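PDB 3RQA: putative uncharacterized protein from Xanthomonas campestris pv. campestris, which is of unknown function but carries an atypical PilZ domain of the cyclic di-GMP receptor family and assembles into a tetramer through a helical bundle. Local coordinates for residues S5-L10 against Q154-L159; A20-C25 against S107-R112; L27-G32 against V127-S132; T47-L52 against D170-H175. One frame throughout, in Å; residues are numbered along the deposited sequence.

Contact 1: S5-L10 against Q154-L159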
loop_
_atom_site.group_PDB
_atom_site.type_symbol
_atom_site.label_atom_id
_atom_site.label_comp_id
_atom_site.label_asym_id
_atom_site.label_seq_id
_atom_site.Cartn_x
_atom_site.Cartn_y
_atom_site.Cartn_z
ATOM N N SER C 5 -1.843 -31.402 -27.913
ATOM C CA SER C 5 -2.651 -30.414 -28.627
ATOM C C SER C 5 -2.061 -30.213 -30.024
ATOM O O SER C 5 -0.846 -30.056 -30.178
ATOM C CB SER C 5 -2.664 -29.087 -27.867
ATOM O OG SER C 5 -3.461 -28.129 -28.539
ATOM N N THR C 6 -2.921 -30.209 -31.039
ATOM C CA THR C 6 -2.462 -30.064 -32.418
ATOM C C THR C 6 -2.104 -28.632 -32.845
ATOM O O THR C 6 -1.678 -28.412 -33.983
ATOM C CB THR C 6 -3.524 -30.597 -33.382
ATOM O OG1 THR C 6 -4.731 -29.849 -33.197
ATOM C CG2 THR C 6 -3.790 -32.094 -33.117
ATOM N N LEU C 7 -2.289 -27.666 -31.947
ATOM C CA LEU C 7 -1.966 -26.276 -32.261
ATOM C C LEU C 7 -0.539 -26.166 -32.773
ATOM O O LEU C 7 -0.206 -25.240 -33.512
ATOM C CB LEU C 7 -2.129 -25.388 -31.027
ATOM C CG LEU C 7 -3.523 -24.865 -30.688
ATOM C CD1 LEU C 7 -4.514 -26.008 -30.611
ATOM C CD2 LEU C 7 -3.455 -24.125 -29.372
ATOM N N GLY C 8 0.301 -27.118 -32.375
ATOM C CA GLY C 8 1.687 -27.117 -32.801
ATOM C C GLY C 8 1.869 -27.399 -34.282
ATOM O O GLY C 8 2.929 -27.115 -34.842
ATOM N N THR C 9 0.844 -27.962 -34.919
ATOM C CA THR C 9 0.904 -28.275 -36.349
ATOM C C THR C 9 0.770 -27.009 -37.192
ATOM O O THR C 9 0.999 -27.028 -38.400
ATOM C CB THR C 9 -0.209 -29.249 -36.760
ATOM O OG1 THR C 9 -1.480 -28.690 -36.415
ATOM C CG2 THR C 9 -0.034 -30.582 -36.057
ATOM N N LEU C 10 0.389 -25.916 -36.539
ATOM C CA LEU C 10 0.238 -24.633 -37.211
ATOM C C LEU C 10 1.590 -23.953 -37.380
ATOM O O LEU C 10 1.770 -23.135 -38.276
ATOM C CB LEU C 10 -0.699 -23.722 -36.412
ATOM C CG LEU C 10 -2.183 -24.074 -36.462
ATOM C CD1 LEU C 10 -2.998 -23.035 -35.705
ATOM C CD2 LEU C 10 -2.624 -24.134 -37.918
ATOM N N GLN C 154 -9.348 -18.288 -33.599
ATOM C CA GLN C 154 -8.401 -17.523 -32.788
ATOM C C GLN C 154 -7.048 -17.388 -33.481
ATOM O O GLN C 154 -6.613 -18.298 -34.191
ATOM C CB GLN C 154 -8.164 -18.189 -31.432
ATOM C CG GLN C 154 -9.388 -18.424 -30.579
ATOM C CD GLN C 154 -9.016 -18.683 -29.126
ATOM O OE1 GLN C 154 -8.692 -17.756 -28.382
ATOM N NE2 GLN C 154 -9.041 -19.948 -28.723
ATOM N N HIS C 155 -6.390 -16.251 -33.269
ATOM C CA HIS C 155 -5.065 -16.010 -33.841
ATOM C C HIS C 155 -4.059 -16.503 -32.801
ATOM O O HIS C 155 -4.081 -16.058 -31.651
ATOM C CB HIS C 155 -4.823 -14.513 -34.088
ATOM C CG HIS C 155 -5.830 -13.862 -34.985
ATOM N ND1 HIS C 155 -7.100 -13.531 -34.566
ATOM C CD2 HIS C 155 -5.739 -13.448 -36.270
ATOM C CE1 HIS C 155 -7.749 -12.937 -35.553
ATOM N NE2 HIS C 155 -6.945 -12.875 -36.599
ATOM N N TRP C 156 -3.188 -17.425 -33.187
ATOM C CA TRP C 156 -2.203 -17.937 -32.242
ATOM C C TRP C 156 -0.816 -17.396 -32.508
ATOM O O TRP C 156 -0.395 -17.247 -33.655
ATOM C CB TRP C 156 -2.168 -19.470 -32.245
ATOM C CG TRP C 156 -3.423 -20.079 -31.690
ATOM C CD1 TRP C 156 -4.529 -20.470 -32.389
ATOM C CD2 TRP C 156 -3.708 -20.336 -30.313
ATOM N NE1 TRP C 156 -5.489 -20.959 -31.532
ATOM C CE2 TRP C 156 -5.011 -20.887 -30.250
ATOM C CE3 TRP C 156 -2.990 -20.156 -29.124
ATOM C CZ2 TRP C 156 -5.612 -21.260 -29.041
ATOM C CZ3 TRP C 156 -3.584 -20.527 -27.924
ATOM C CH2 TRP C 156 -4.886 -21.074 -27.892
ATOM N N LEU C 157 -0.120 -17.101 -31.418
ATOM C CA LEU C 157 1.223 -16.562 -31.457
ATOM C C LEU C 157 2.177 -17.460 -30.697
ATOM O O LEU C 157 1.826 -18.016 -29.658
ATOM C CB LEU C 157 1.246 -15.168 -30.814
ATOM C CG LEU C 157 1.010 -13.908 -31.650
ATOM C CD1 LEU C 157 0.216 -14.205 -32.914
ATOM C CD2 LEU C 157 0.311 -12.885 -30.779
ATOM N N TRP C 158 3.377 -17.609 -31.237
ATOM C CA TRP C 158 4.433 -18.376 -30.602
ATOM C C TRP C 158 5.460 -17.300 -30.299
ATOM O O TRP C 158 6.024 -16.694 -31.210
ATOM C CB TRP C 158 5.018 -19.420 -31.558
ATOM C CG TRP C 158 4.167 -20.640 -31.702
ATOM C CD1 TRP C 158 4.419 -21.885 -31.189
ATOM C CD2 TRP C 158 2.919 -20.740 -32.396
ATOM N NE1 TRP C 158 3.407 -22.748 -31.522
ATOM C CE2 TRP C 158 2.471 -22.075 -32.262
ATOM C CE3 TRP C 158 2.133 -19.830 -33.120
ATOM C CZ2 TRP C 158 1.271 -22.525 -32.825
ATOM C CZ3 TRP C 158 0.937 -20.279 -33.683
ATOM C CH2 TRP C 158 0.519 -21.615 -33.530
ATOM N N LEU C 159 5.668 -17.035 -29.020
ATOM C CA LEU C 159 6.615 -16.020 -28.601
ATOM C C LEU C 159 7.844 -16.641 -27.922
ATOM O O LEU C 159 7.718 -17.531 -27.082
ATOM C CB LEU C 159 5.951 -15.042 -27.627
ATOM C CG LEU C 159 4.719 -14.197 -27.988
ATOM C CD1 LEU C 159 4.990 -13.391 -29.235
ATOM C CD2 LEU C 159 3.513 -15.078 -28.171
#

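Contact 2: A20-C25 against S107-R112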
loop_
_atom_site.group_PDB
_atom_site.type_symbol
_atom_site.label_atom_id
_atom_site.label_comp_id
_atom_site.label_asym_id
_atom_site.label_seq_id
_atom_site.Cartn_x
_atom_site.Cartn_y
_atom_site.Cartn_z
ATOM N N ALA C 20 10.441 -28.371 -27.466
ATOM C CA ALA C 20 11.157 -29.638 -27.540
ATOM C C ALA C 20 12.235 -29.795 -26.461
ATOM O O ALA C 20 13.025 -28.879 -26.208
ATOM C CB ALA C 20 11.777 -29.812 -28.927
ATOM N N ASP C 21 12.250 -30.963 -25.826
ATOM C CA ASP C 21 13.242 -31.293 -24.798
ATOM C C ASP C 21 13.306 -30.335 -23.608
ATOM O O ASP C 21 14.375 -30.093 -23.047
ATOM C CB ASP C 21 14.646 -31.407 -25.424
ATOM C CG ASP C 21 14.713 -32.452 -26.532
ATOM O OD1 ASP C 21 13.981 -33.453 -26.444
ATOM O OD2 ASP C 21 15.508 -32.281 -27.479
ATOM N N THR C 22 12.162 -29.788 -23.228
ATOM C CA THR C 22 12.111 -28.898 -22.084
ATOM C C THR C 22 10.723 -28.944 -21.490
ATOM O O THR C 22 9.744 -29.172 -22.198
ATOM C CB THR C 22 12.450 -27.445 -22.459
ATOM O OG1 THR C 22 12.575 -26.680 -21.257
ATOM C CG2 THR C 22 11.360 -26.829 -23.334
ATOM N N LEU C 23 10.647 -28.737 -20.182
ATOM C CA LEU C 23 9.378 -28.763 -19.475
ATOM C C LEU C 23 8.457 -27.715 -20.090
ATOM O O LEU C 23 8.767 -26.525 -20.084
ATOM C CB LEU C 23 9.596 -28.449 -17.998
ATOM C CG LEU C 23 8.575 -29.012 -17.007
ATOM C CD1 LEU C 23 8.769 -28.346 -15.650
ATOM C CD2 LEU C 23 7.160 -28.778 -17.513
ATOM N N SER C 24 7.336 -28.171 -20.638
ATOM C CA SER C 24 6.364 -27.272 -21.254
ATOM C C SER C 24 5.036 -27.580 -20.629
ATOM O O SER C 24 4.599 -28.721 -20.658
ATOM C CB SER C 24 6.278 -27.509 -22.763
ATOM O OG SER C 24 7.503 -27.185 -23.395
ATOM N N CYS C 25 4.396 -26.562 -20.070
ATOM C CA CYS C 25 3.108 -26.744 -19.416
ATOM C C CYS C 25 1.957 -26.092 -20.176
ATOM O O CYS C 25 2.080 -24.969 -20.686
ATOM C CB CYS C 25 3.159 -26.176 -17.990
ATOM S SG CYS C 25 4.462 -26.872 -16.948
ATOM N N SER C 107 6.852 -22.578 -21.497
ATOM C CA SER C 107 8.133 -23.218 -21.194
ATOM C C SER C 107 9.093 -22.082 -20.826
ATOM O O SER C 107 8.745 -20.910 -20.928
ATOM C CB SER C 107 8.690 -23.990 -22.404
ATOM O OG SER C 107 9.431 -23.143 -23.274
ATOM N N VAL C 108 10.295 -22.438 -20.400
ATOM C CA VAL C 108 11.298 -21.464 -20.018
ATOM C C VAL C 108 11.727 -20.625 -21.220
ATOM O O VAL C 108 12.173 -19.494 -21.062
ATOM C CB VAL C 108 12.547 -22.174 -19.428
ATOM C CG1 VAL C 108 13.227 -22.998 -20.497
ATOM C CG2 VAL C 108 13.516 -21.159 -18.853
ATOM N N ARG C 109 11.580 -21.185 -22.416
ATOM C CA ARG C 109 11.976 -20.513 -23.654
ATOM C C ARG C 109 10.981 -19.509 -24.217
ATOM O O ARG C 109 11.375 -18.487 -24.786
ATOM C CB ARG C 109 12.253 -21.539 -24.749
ATOM C CG ARG C 109 13.370 -22.510 -24.444
ATOM C CD ARG C 109 13.523 -23.499 -25.585
ATOM N NE ARG C 109 14.320 -24.657 -25.203
ATOM C CZ ARG C 109 14.069 -25.890 -25.621
ATOM N NH1 ARG C 109 13.042 -26.112 -26.434
ATOM N NH2 ARG C 109 14.832 -26.900 -25.214
ATOM N N GLY C 110 9.697 -19.820 -24.084
ATOM C CA GLY C 110 8.655 -18.952 -24.612
ATOM C C GLY C 110 7.258 -19.445 -24.290
ATOM O O GLY C 110 7.066 -20.284 -23.398
ATOM N N ILE C 111 6.276 -18.935 -25.031
ATOM C CA ILE C 111 4.887 -19.291 -24.802
ATOM C C ILE C 111 4.020 -19.231 -26.064
ATOM O O ILE C 111 4.274 -18.457 -26.986
ATOM C CB ILE C 111 4.279 -18.359 -23.700
ATOM C CG1 ILE C 111 2.866 -18.802 -23.324
ATOM C CG2 ILE C 111 4.266 -16.916 -24.184
ATOM C CD1 ILE C 111 2.326 -18.080 -22.088
ATOM N N ARG C 112 3.008 -20.087 -26.096
ATOM C CA ARG C 112 2.061 -20.141 -27.195
ATOM C C ARG C 112 0.748 -19.722 -26.561
ATOM O O ARG C 112 0.247 -20.405 -25.660
ATOM C CB ARG C 112 1.934 -21.564 -27.724
ATOM C CG ARG C 112 0.887 -21.756 -28.812
ATOM C CD ARG C 112 0.889 -23.209 -29.304
ATOM N NE ARG C 112 0.125 -24.101 -28.434
ATOM C CZ ARG C 112 0.425 -25.379 -28.208
ATOM N NH1 ARG C 112 1.487 -25.938 -28.780
ATOM N NH2 ARG C 112 -0.351 -26.109 -27.420
HETATM O O HOH W 1 10.837 -25.185 -19.852
#

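Contact 3: L27-G32 against V127-S132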
loop_
_atom_site.group_PDB
_atom_site.type_symbol
_atom_site.label_atom_id
_atom_site.label_comp_id
_atom_site.label_asym_id
_atom_site.label_seq_id
_atom_site.Cartn_x
_atom_site.Cartn_y
_atom_site.Cartn_z
ATOM N N LEU C 27 -1.577 -24.680 -19.612
ATOM C CA LEU C 27 -2.484 -24.247 -18.561
ATOM C C LEU C 27 -3.289 -22.998 -18.931
ATOM O O LEU C 27 -3.019 -22.334 -19.938
ATOM C CB LEU C 27 -1.705 -23.977 -17.273
ATOM C CG LEU C 27 -0.728 -22.795 -17.285
ATOM C CD1 LEU C 27 -0.403 -22.360 -15.853
ATOM C CD2 LEU C 27 0.531 -23.194 -18.034
ATOM N N ARG C 28 -4.279 -22.685 -18.102
ATOM C CA ARG C 28 -5.125 -21.523 -18.313
ATOM C C ARG C 28 -4.819 -20.477 -17.254
ATOM O O ARG C 28 -4.804 -20.772 -16.060
ATOM C CB ARG C 28 -6.607 -21.918 -18.248
ATOM C CG ARG C 28 -7.578 -20.738 -18.199
ATOM C CD ARG C 28 -9.033 -21.191 -18.328
ATOM N NE ARG C 28 -9.311 -21.760 -19.645
ATOM C CZ ARG C 28 -9.493 -21.040 -20.749
ATOM N NH1 ARG C 28 -9.435 -19.718 -20.697
ATOM N NH2 ARG C 28 -9.714 -21.643 -21.910
ATOM N N LEU C 29 -4.567 -19.251 -17.695
ATOM C CA LEU C 29 -4.281 -18.169 -16.763
ATOM C C LEU C 29 -4.334 -16.849 -17.519
ATOM O O LEU C 29 -4.282 -16.833 -18.750
ATOM C CB LEU C 29 -2.893 -18.348 -16.131
ATOM C CG LEU C 29 -1.653 -17.882 -16.905
ATOM C CD1 LEU C 29 -0.448 -17.909 -15.983
ATOM C CD2 LEU C 29 -1.421 -18.752 -18.109
ATOM N N PRO C 30 -4.461 -15.725 -16.799
ATOM C CA PRO C 30 -4.505 -14.467 -17.543
ATOM C C PRO C 30 -3.211 -14.219 -18.311
ATOM O O PRO C 30 -2.135 -14.120 -17.720
ATOM C CB PRO C 30 -4.806 -13.416 -16.463
ATOM C CG PRO C 30 -4.562 -14.121 -15.152
ATOM C CD PRO C 30 -4.925 -15.542 -15.416
ATOM N N ALA C 31 -3.336 -14.138 -19.636
ATOM C CA ALA C 31 -2.185 -13.941 -20.514
ATOM C C ALA C 31 -2.456 -12.973 -21.649
ATOM O O ALA C 31 -3.593 -12.834 -22.106
ATOM C CB ALA C 31 -1.753 -15.272 -21.093
ATOM N N GLY C 32 -1.395 -12.322 -22.113
ATOM C CA GLY C 32 -1.525 -11.378 -23.205
ATOM C C GLY C 32 -0.181 -10.995 -23.791
ATOM O O GLY C 32 0.858 -11.277 -23.209
ATOM N N VAL C 127 5.264 -10.213 -23.392
ATOM C CA VAL C 127 4.241 -11.171 -23.004
ATOM C C VAL C 127 3.824 -10.735 -21.596
ATOM O O VAL C 127 4.686 -10.515 -20.746
ATOM C CB VAL C 127 4.823 -12.609 -22.925
ATOM C CG1 VAL C 127 3.917 -13.499 -22.112
ATOM C CG2 VAL C 127 5.010 -13.176 -24.324
ATOM N N LEU C 128 2.528 -10.562 -21.362
ATOM C CA LEU C 128 2.036 -10.188 -20.032
ATOM C C LEU C 128 1.338 -11.405 -19.446
ATOM O O LEU C 128 0.533 -12.051 -20.119
ATOM C CB LEU C 128 1.074 -8.993 -20.098
ATOM C CG LEU C 128 1.758 -7.615 -20.085
ATOM C CD1 LEU C 128 2.645 -7.467 -21.319
ATOM C CD2 LEU C 128 0.708 -6.511 -20.064
ATOM N N LEU C 129 1.666 -11.718 -18.193
ATOM C CA LEU C 129 1.120 -12.886 -17.518
ATOM C C LEU C 129 0.850 -12.626 -16.033
ATOM O O LEU C 129 1.635 -11.945 -15.369
ATOM C CB LEU C 129 2.145 -14.016 -17.627
ATOM C CG LEU C 129 1.958 -15.347 -18.353
ATOM C CD1 LEU C 129 1.380 -15.160 -19.743
ATOM C CD2 LEU C 129 3.332 -16.023 -18.417
ATOM N N GLN C 130 -0.247 -13.166 -15.512
ATOM C CA GLN C 130 -0.537 -13.037 -14.080
ATOM C C GLN C 130 -0.249 -14.432 -13.545
ATOM O O GLN C 130 -1.101 -15.317 -13.598
ATOM C CB GLN C 130 -1.998 -12.680 -13.797
ATOM C CG GLN C 130 -2.245 -12.402 -12.317
ATOM C CD GLN C 130 -3.712 -12.182 -11.983
ATOM O OE1 GLN C 130 -4.428 -11.516 -12.716
ATOM N NE2 GLN C 130 -4.155 -12.731 -10.857
ATOM N N PRO C 131 0.965 -14.639 -13.026
ATOM C CA PRO C 131 1.439 -15.910 -12.479
ATOM C C PRO C 131 0.669 -16.505 -11.310
ATOM O O PRO C 131 0.381 -17.704 -11.295
ATOM C CB PRO C 131 2.891 -15.599 -12.114
ATOM C CG PRO C 131 2.817 -14.181 -11.685
ATOM C CD PRO C 131 1.940 -13.566 -12.757
ATOM N N SER C 132 0.348 -15.666 -10.333
ATOM C CA SER C 132 -0.347 -16.109 -9.137
ATOM C C SER C 132 -1.825 -16.407 -9.300
ATOM O O SER C 132 -2.203 -17.463 -9.795
ATOM C CB SER C 132 -0.173 -15.075 -8.033
ATOM O OG SER C 132 -0.875 -15.477 -6.878
#

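Contact 4: T47-L52 against D170-H175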
loop_
_atom_site.group_PDB
_atom_site.type_symbol
_atom_site.label_atom_id
_atom_site.label_comp_id
_atom_site.label_asym_id
_atom_site.label_seq_id
_atom_site.Cartn_x
_atom_site.Cartn_y
_atom_site.Cartn_z
ATOM N N THR C 47 12.290 -11.318 -8.805
ATOM C CA THR C 47 11.825 -11.073 -7.444
ATOM C C THR C 47 10.371 -11.475 -7.291
ATOM O O THR C 47 9.996 -12.076 -6.299
ATOM C CB THR C 47 12.008 -9.593 -7.042
ATOM O OG1 THR C 47 13.409 -9.281 -7.031
ATOM C CG2 THR C 47 11.428 -9.338 -5.645
ATOM N N LEU C 48 9.558 -11.147 -8.283
ATOM C CA LEU C 48 8.158 -11.507 -8.255
ATOM C C LEU C 48 7.983 -13.030 -8.139
ATOM O O LEU C 48 7.236 -13.518 -7.292
ATOM C CB LEU C 48 7.460 -11.014 -9.537
ATOM C CG LEU C 48 6.099 -11.663 -9.833
ATOM C CD1 LEU C 48 5.166 -11.460 -8.648
ATOM C CD2 LEU C 48 5.500 -11.076 -11.119
ATOM N N LEU C 49 8.668 -13.769 -9.010
ATOM C CA LEU C 49 8.579 -15.226 -9.040
ATOM C C LEU C 49 9.081 -15.895 -7.758
ATOM O O LEU C 49 8.405 -16.757 -7.187
ATOM C CB LEU C 49 9.344 -15.764 -10.264
ATOM C CG LEU C 49 8.554 -16.060 -11.550
ATOM C CD1 LEU C 49 7.509 -15.014 -11.786
ATOM C CD2 LEU C 49 9.513 -16.141 -12.729
ATOM N N ARG C 50 10.262 -15.497 -7.302
ATOM C CA ARG C 50 10.827 -16.088 -6.100
ATOM C C ARG C 50 9.999 -15.767 -4.859
ATOM O O ARG C 50 9.670 -16.658 -4.087
ATOM C CB ARG C 50 12.263 -15.614 -5.894
ATOM C CG ARG C 50 13.254 -16.151 -6.922
ATOM C CD ARG C 50 14.693 -15.826 -6.515
ATOM N NE ARG C 50 15.648 -16.238 -7.540
ATOM C CZ ARG C 50 15.875 -17.498 -7.911
ATOM N NH1 ARG C 50 16.762 -17.755 -8.863
ATOM N NH2 ARG C 50 15.235 -18.500 -7.329
ATOM N N SER C 51 9.662 -14.495 -4.677
ATOM C CA SER C 51 8.878 -14.084 -3.518
ATOM C C SER C 51 7.557 -14.824 -3.513
ATOM O O SER C 51 7.093 -15.293 -2.475
ATOM C CB SER C 51 8.632 -12.576 -3.559
ATOM O OG SER C 51 9.861 -11.871 -3.608
ATOM N N LEU C 52 6.970 -14.941 -4.697
ATOM C CA LEU C 52 5.695 -15.624 -4.876
ATOM C C LEU C 52 5.820 -17.081 -4.408
ATOM O O LEU C 52 4.921 -17.620 -3.761
ATOM C CB LEU C 52 5.301 -15.559 -6.357
ATOM C CG LEU C 52 3.837 -15.660 -6.784
ATOM C CD1 LEU C 52 2.995 -14.620 -6.032
ATOM C CD2 LEU C 52 3.745 -15.447 -8.297
ATOM N N ASP C 170 16.460 -19.084 -13.754
ATOM C CA ASP C 170 16.356 -20.038 -12.660
ATOM C C ASP C 170 15.008 -19.966 -11.949
ATOM O O ASP C 170 14.380 -20.990 -11.691
ATOM C CB ASP C 170 17.460 -19.811 -11.635
ATOM C CG ASP C 170 17.466 -20.878 -10.560
ATOM O OD1 ASP C 170 17.947 -21.996 -10.853
ATOM O OD2 ASP C 170 16.968 -20.613 -9.439
ATOM N N ALA C 171 14.577 -18.750 -11.621
ATOM C CA ALA C 171 13.295 -18.543 -10.949
ATOM C C ALA C 171 12.148 -19.058 -11.819
ATOM O O ALA C 171 11.180 -19.613 -11.310
ATOM C CB ALA C 171 13.088 -17.052 -10.660
ATOM N N LEU C 172 12.252 -18.856 -13.131
ATOM C CA LEU C 172 11.189 -19.309 -14.035
ATOM C C LEU C 172 11.156 -20.835 -14.126
ATOM O O LEU C 172 10.075 -21.444 -14.129
ATOM C CB LEU C 172 11.367 -18.712 -15.441
ATOM C CG LEU C 172 10.366 -19.132 -16.530
ATOM C CD1 LEU C 172 8.930 -18.912 -16.061
ATOM C CD2 LEU C 172 10.651 -18.337 -17.806
ATOM N N GLU C 173 12.338 -21.450 -14.207
ATOM C CA GLU C 173 12.402 -22.909 -14.284
ATOM C C GLU C 173 11.771 -23.504 -13.027
ATOM O O GLU C 173 10.954 -24.420 -13.114
ATOM C CB GLU C 173 13.855 -23.383 -14.442
ATOM C CG GLU C 173 14.296 -23.498 -15.898
ATOM C CD GLU C 173 15.794 -23.655 -16.050
ATOM O OE1 GLU C 173 16.440 -24.238 -15.151
ATOM O OE2 GLU C 173 16.328 -23.197 -17.080
ATOM N N ARG C 174 12.145 -22.970 -11.863
ATOM C CA ARG C 174 11.586 -23.462 -10.608
ATOM C C ARG C 174 10.077 -23.268 -10.642
ATOM O O ARG C 174 9.316 -24.174 -10.295
ATOM C CB ARG C 174 12.158 -22.705 -9.410
ATOM C CG ARG C 174 13.612 -23.009 -9.095
ATOM C CD ARG C 174 14.133 -22.011 -8.072
ATOM N NE ARG C 174 15.542 -22.223 -7.765
ATOM C CZ ARG C 174 15.997 -23.115 -6.891
ATOM N NH1 ARG C 174 15.154 -23.884 -6.217
ATOM N NH2 ARG C 174 17.302 -23.243 -6.706
ATOM N N HIS C 175 9.651 -22.086 -11.080
ATOM C CA HIS C 175 8.227 -21.788 -11.144
ATOM C C HIS C 175 7.466 -22.807 -11.986
ATOM O O HIS C 175 6.442 -23.342 -11.554
ATOM C CB HIS C 175 7.982 -20.389 -11.710
ATOM C CG HIS C 175 6.534 -20.021 -11.751
ATOM N ND1 HIS C 175 5.818 -19.711 -10.615
ATOM C CD2 HIS C 175 5.646 -20.007 -12.773
ATOM C CE1 HIS C 175 4.550 -19.527 -10.936
ATOM N NE2 HIS C 175 4.418 -19.701 -12.239
HETATM O O HOH W 2 7.391 -18.822 -8.249
#

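Contact 1: S5-L10 against Q154-L159
Against one of the strands of the closed antiparallel PilZ barrel, strand 155-161, lies the N-terminal turn that precedes helix 12-19, and Leu7 with Trp158 and Trp156 carries most of this meeting. The two tryptophans are two residues apart on the strand, so both indoles project from the same side of it, toward the turn. Leu7 has CG anti to its carbonyl carbon (chi1 -84°), which lets the CD2 methyl press onto one face of the Trp156 six-membered ring. This is a CH-pi contact: CD2 is 3.5 Å from the ring centroid and 9° off the ring normal. A branched aliphatic chain suits the place, because a methyl at the end of a branch can direct its C-H bonds into the pi density of a ring face. Leu10, one turn later, points the same way, and its CB comes 3.8 Å from Trp158 CH2. Both indole nitrogens donate outside the contact, Trp156 NE1 to Asp151 and Trp158 NE1 to Asp15 of helix 12-19, which is likely to help hold the turn of each ring. The backbone of Leu7 also takes part: its O accepts from Leu10 N, and Trp158 CZ2 approaches Leu7 O edge-on, in the ring plane, to 3.2 Å.

Contact 2: A20-C25 against S107-R112
Charge-assisted hydrogen bonding dominates here. Arg109, its chain extended from CG to NE, turns the end of its guanidinium to the carbonyl of Ala20, the first residue beyond helix 12-19. Both terminal nitrogens grip that one oxygen, Arg109 NH1 to Ala20 O at 2.8 Å and Arg109 NH2 to Ala20 O at 2.9 Å. Ala20 O lies near the guanidinium plane; NH2 meets it nearly along the C=O axis, NH1 on a lone pair, and both bonds are bent. Arginine suits the place because two N-H groups can share a carbonyl at a helix exit. Van der Waals packing comes from Thr22, whose CG2 stands 3.6 Å above the centre of the guanidinium. Arg109 sits in the turn of the beta hairpin formed by strands 101-107 and 110-115 of the PilZ barrel. There Ser107 forms an ST turn, its OG accepting from Arg109 N at 3.0 Å while bonding outward to Leu18 O. Ser107 CB also packs on Ser24 OG at 3.5 Å. A water adds a further polar link: it donates to Leu23 O at 2.5 Å, accepts from Val108 N at 2.9 Å, and is hydrogen-bonded to Thr22 OG1 at 2.7 Å.

Contact 3: L27-G32 against V127-S132
Three backbone hydrogen bonds join the two segments, the last from Gln130 just beyond the end of strand 124-129. Gly32 and Leu128 form an antiparallel hydrogen-bonded pair: Leu128 N reaches Gly32 O at 2.6 Å, nearly straight at 166° although the donor stands above the carbonyl plane, and Gly32 N returns a bond to Leu128 O at 2.8 Å. Further along, Gln130 N donates to Pro30 O at 3.1 Å. Proline has no N-H to offer, yet its carbonyl serves fully here. The pair between, Ala31 with Leu129, is non-hydrogen-bonded, and packing is tight, with Ala31 CB only 3.4 Å from Leu129 CD1; a small methyl fits where leucine leans across. Pro30 CG presses on Gln130 CB at 3.2 Å, with the extended glutamine chain, CG anti to the backbone N (chi1 -174°), crossing the proline ring obliquely. Leu29 CD1 adds a contact with Leu129 CG at 4.2 Å. Behind this shell, Leu129 rests on Ile111 and Trp106, while Pro131 packs on Leu48 and Leu52 of helix 42-55. On their other edges, strand 24-34 bonds to strand 101-107 and strand 124-129 to strand 139-150. Joining the first and last strands of the sheet order closes the six-stranded antiparallel barrel of the PilZ fold.

Contact 4: T47-L52 against D170-H175
Helices 42-55 and 165-185 pass with their local axes 9.0 Å apart at 42°, running in broadly the same direction, and their backbones come closest where Arg50 faces Ala171. The small Ala171 suits this crossing: its CB lies 4.0 Å from Leu49 CB and also under the centre of one face of the Arg50 guanidinium. Leu49 points into the interface, its CD2 reaching Leu172 CA at 3.8 Å and its CG lying near His175 CB. Arg50, extended from CG to NE, crosses Asp170 at about a right angle and brings NH1 to Asp170 OD2 at 2.9 Å, in the guanidinium plane and onto the anti lone pair; Arg50 NH2 adds a weak bond. From its own helix, one turn on, Arg174 NE also bonds to Asp170 OD2, at 2.7 Å, from above the carboxylate plane. Arg50 NE has a further ionic partner in Glu46. A water donates to Leu49 O at 2.5 Å and is hydrogen-bonded to His175 ND1 at 3.0 Å, linking backbone to imidazole. With two arginines on one oxygen, Asp170 is probably kept ionised, its charge offsetting the repulsion expected between Arg50 NH2 and Arg174 NE, 3.8 Å apart.

Contacts 1, 3 and 4 are partly buried, whereas contact 2 is a surface contact. Contact 3 lies nearest the chain centre and is bonded mainly through backbone, as barrel closure demands; contact 2 depends on an arginine, a water and a tight turn. Both use strand 24-34, and Ile111 of contact 2 packs on Val127 of contact 3. Contacts 1 and 2 reach neighbouring strands, joined by a probable hydrogen bond between Leu159 N and Ile111 O, yet contact 1 relies on aromatic and aliphatic packing. Contact 4, across the chain's centre from contact 1, instead pairs two helices, combining an apolar middle with a salt-bridge network. Its Leu52 CD1 meets Ser132 CB of contact 3, while Thr47, Leu48 and Ser51 pack against a second subunit.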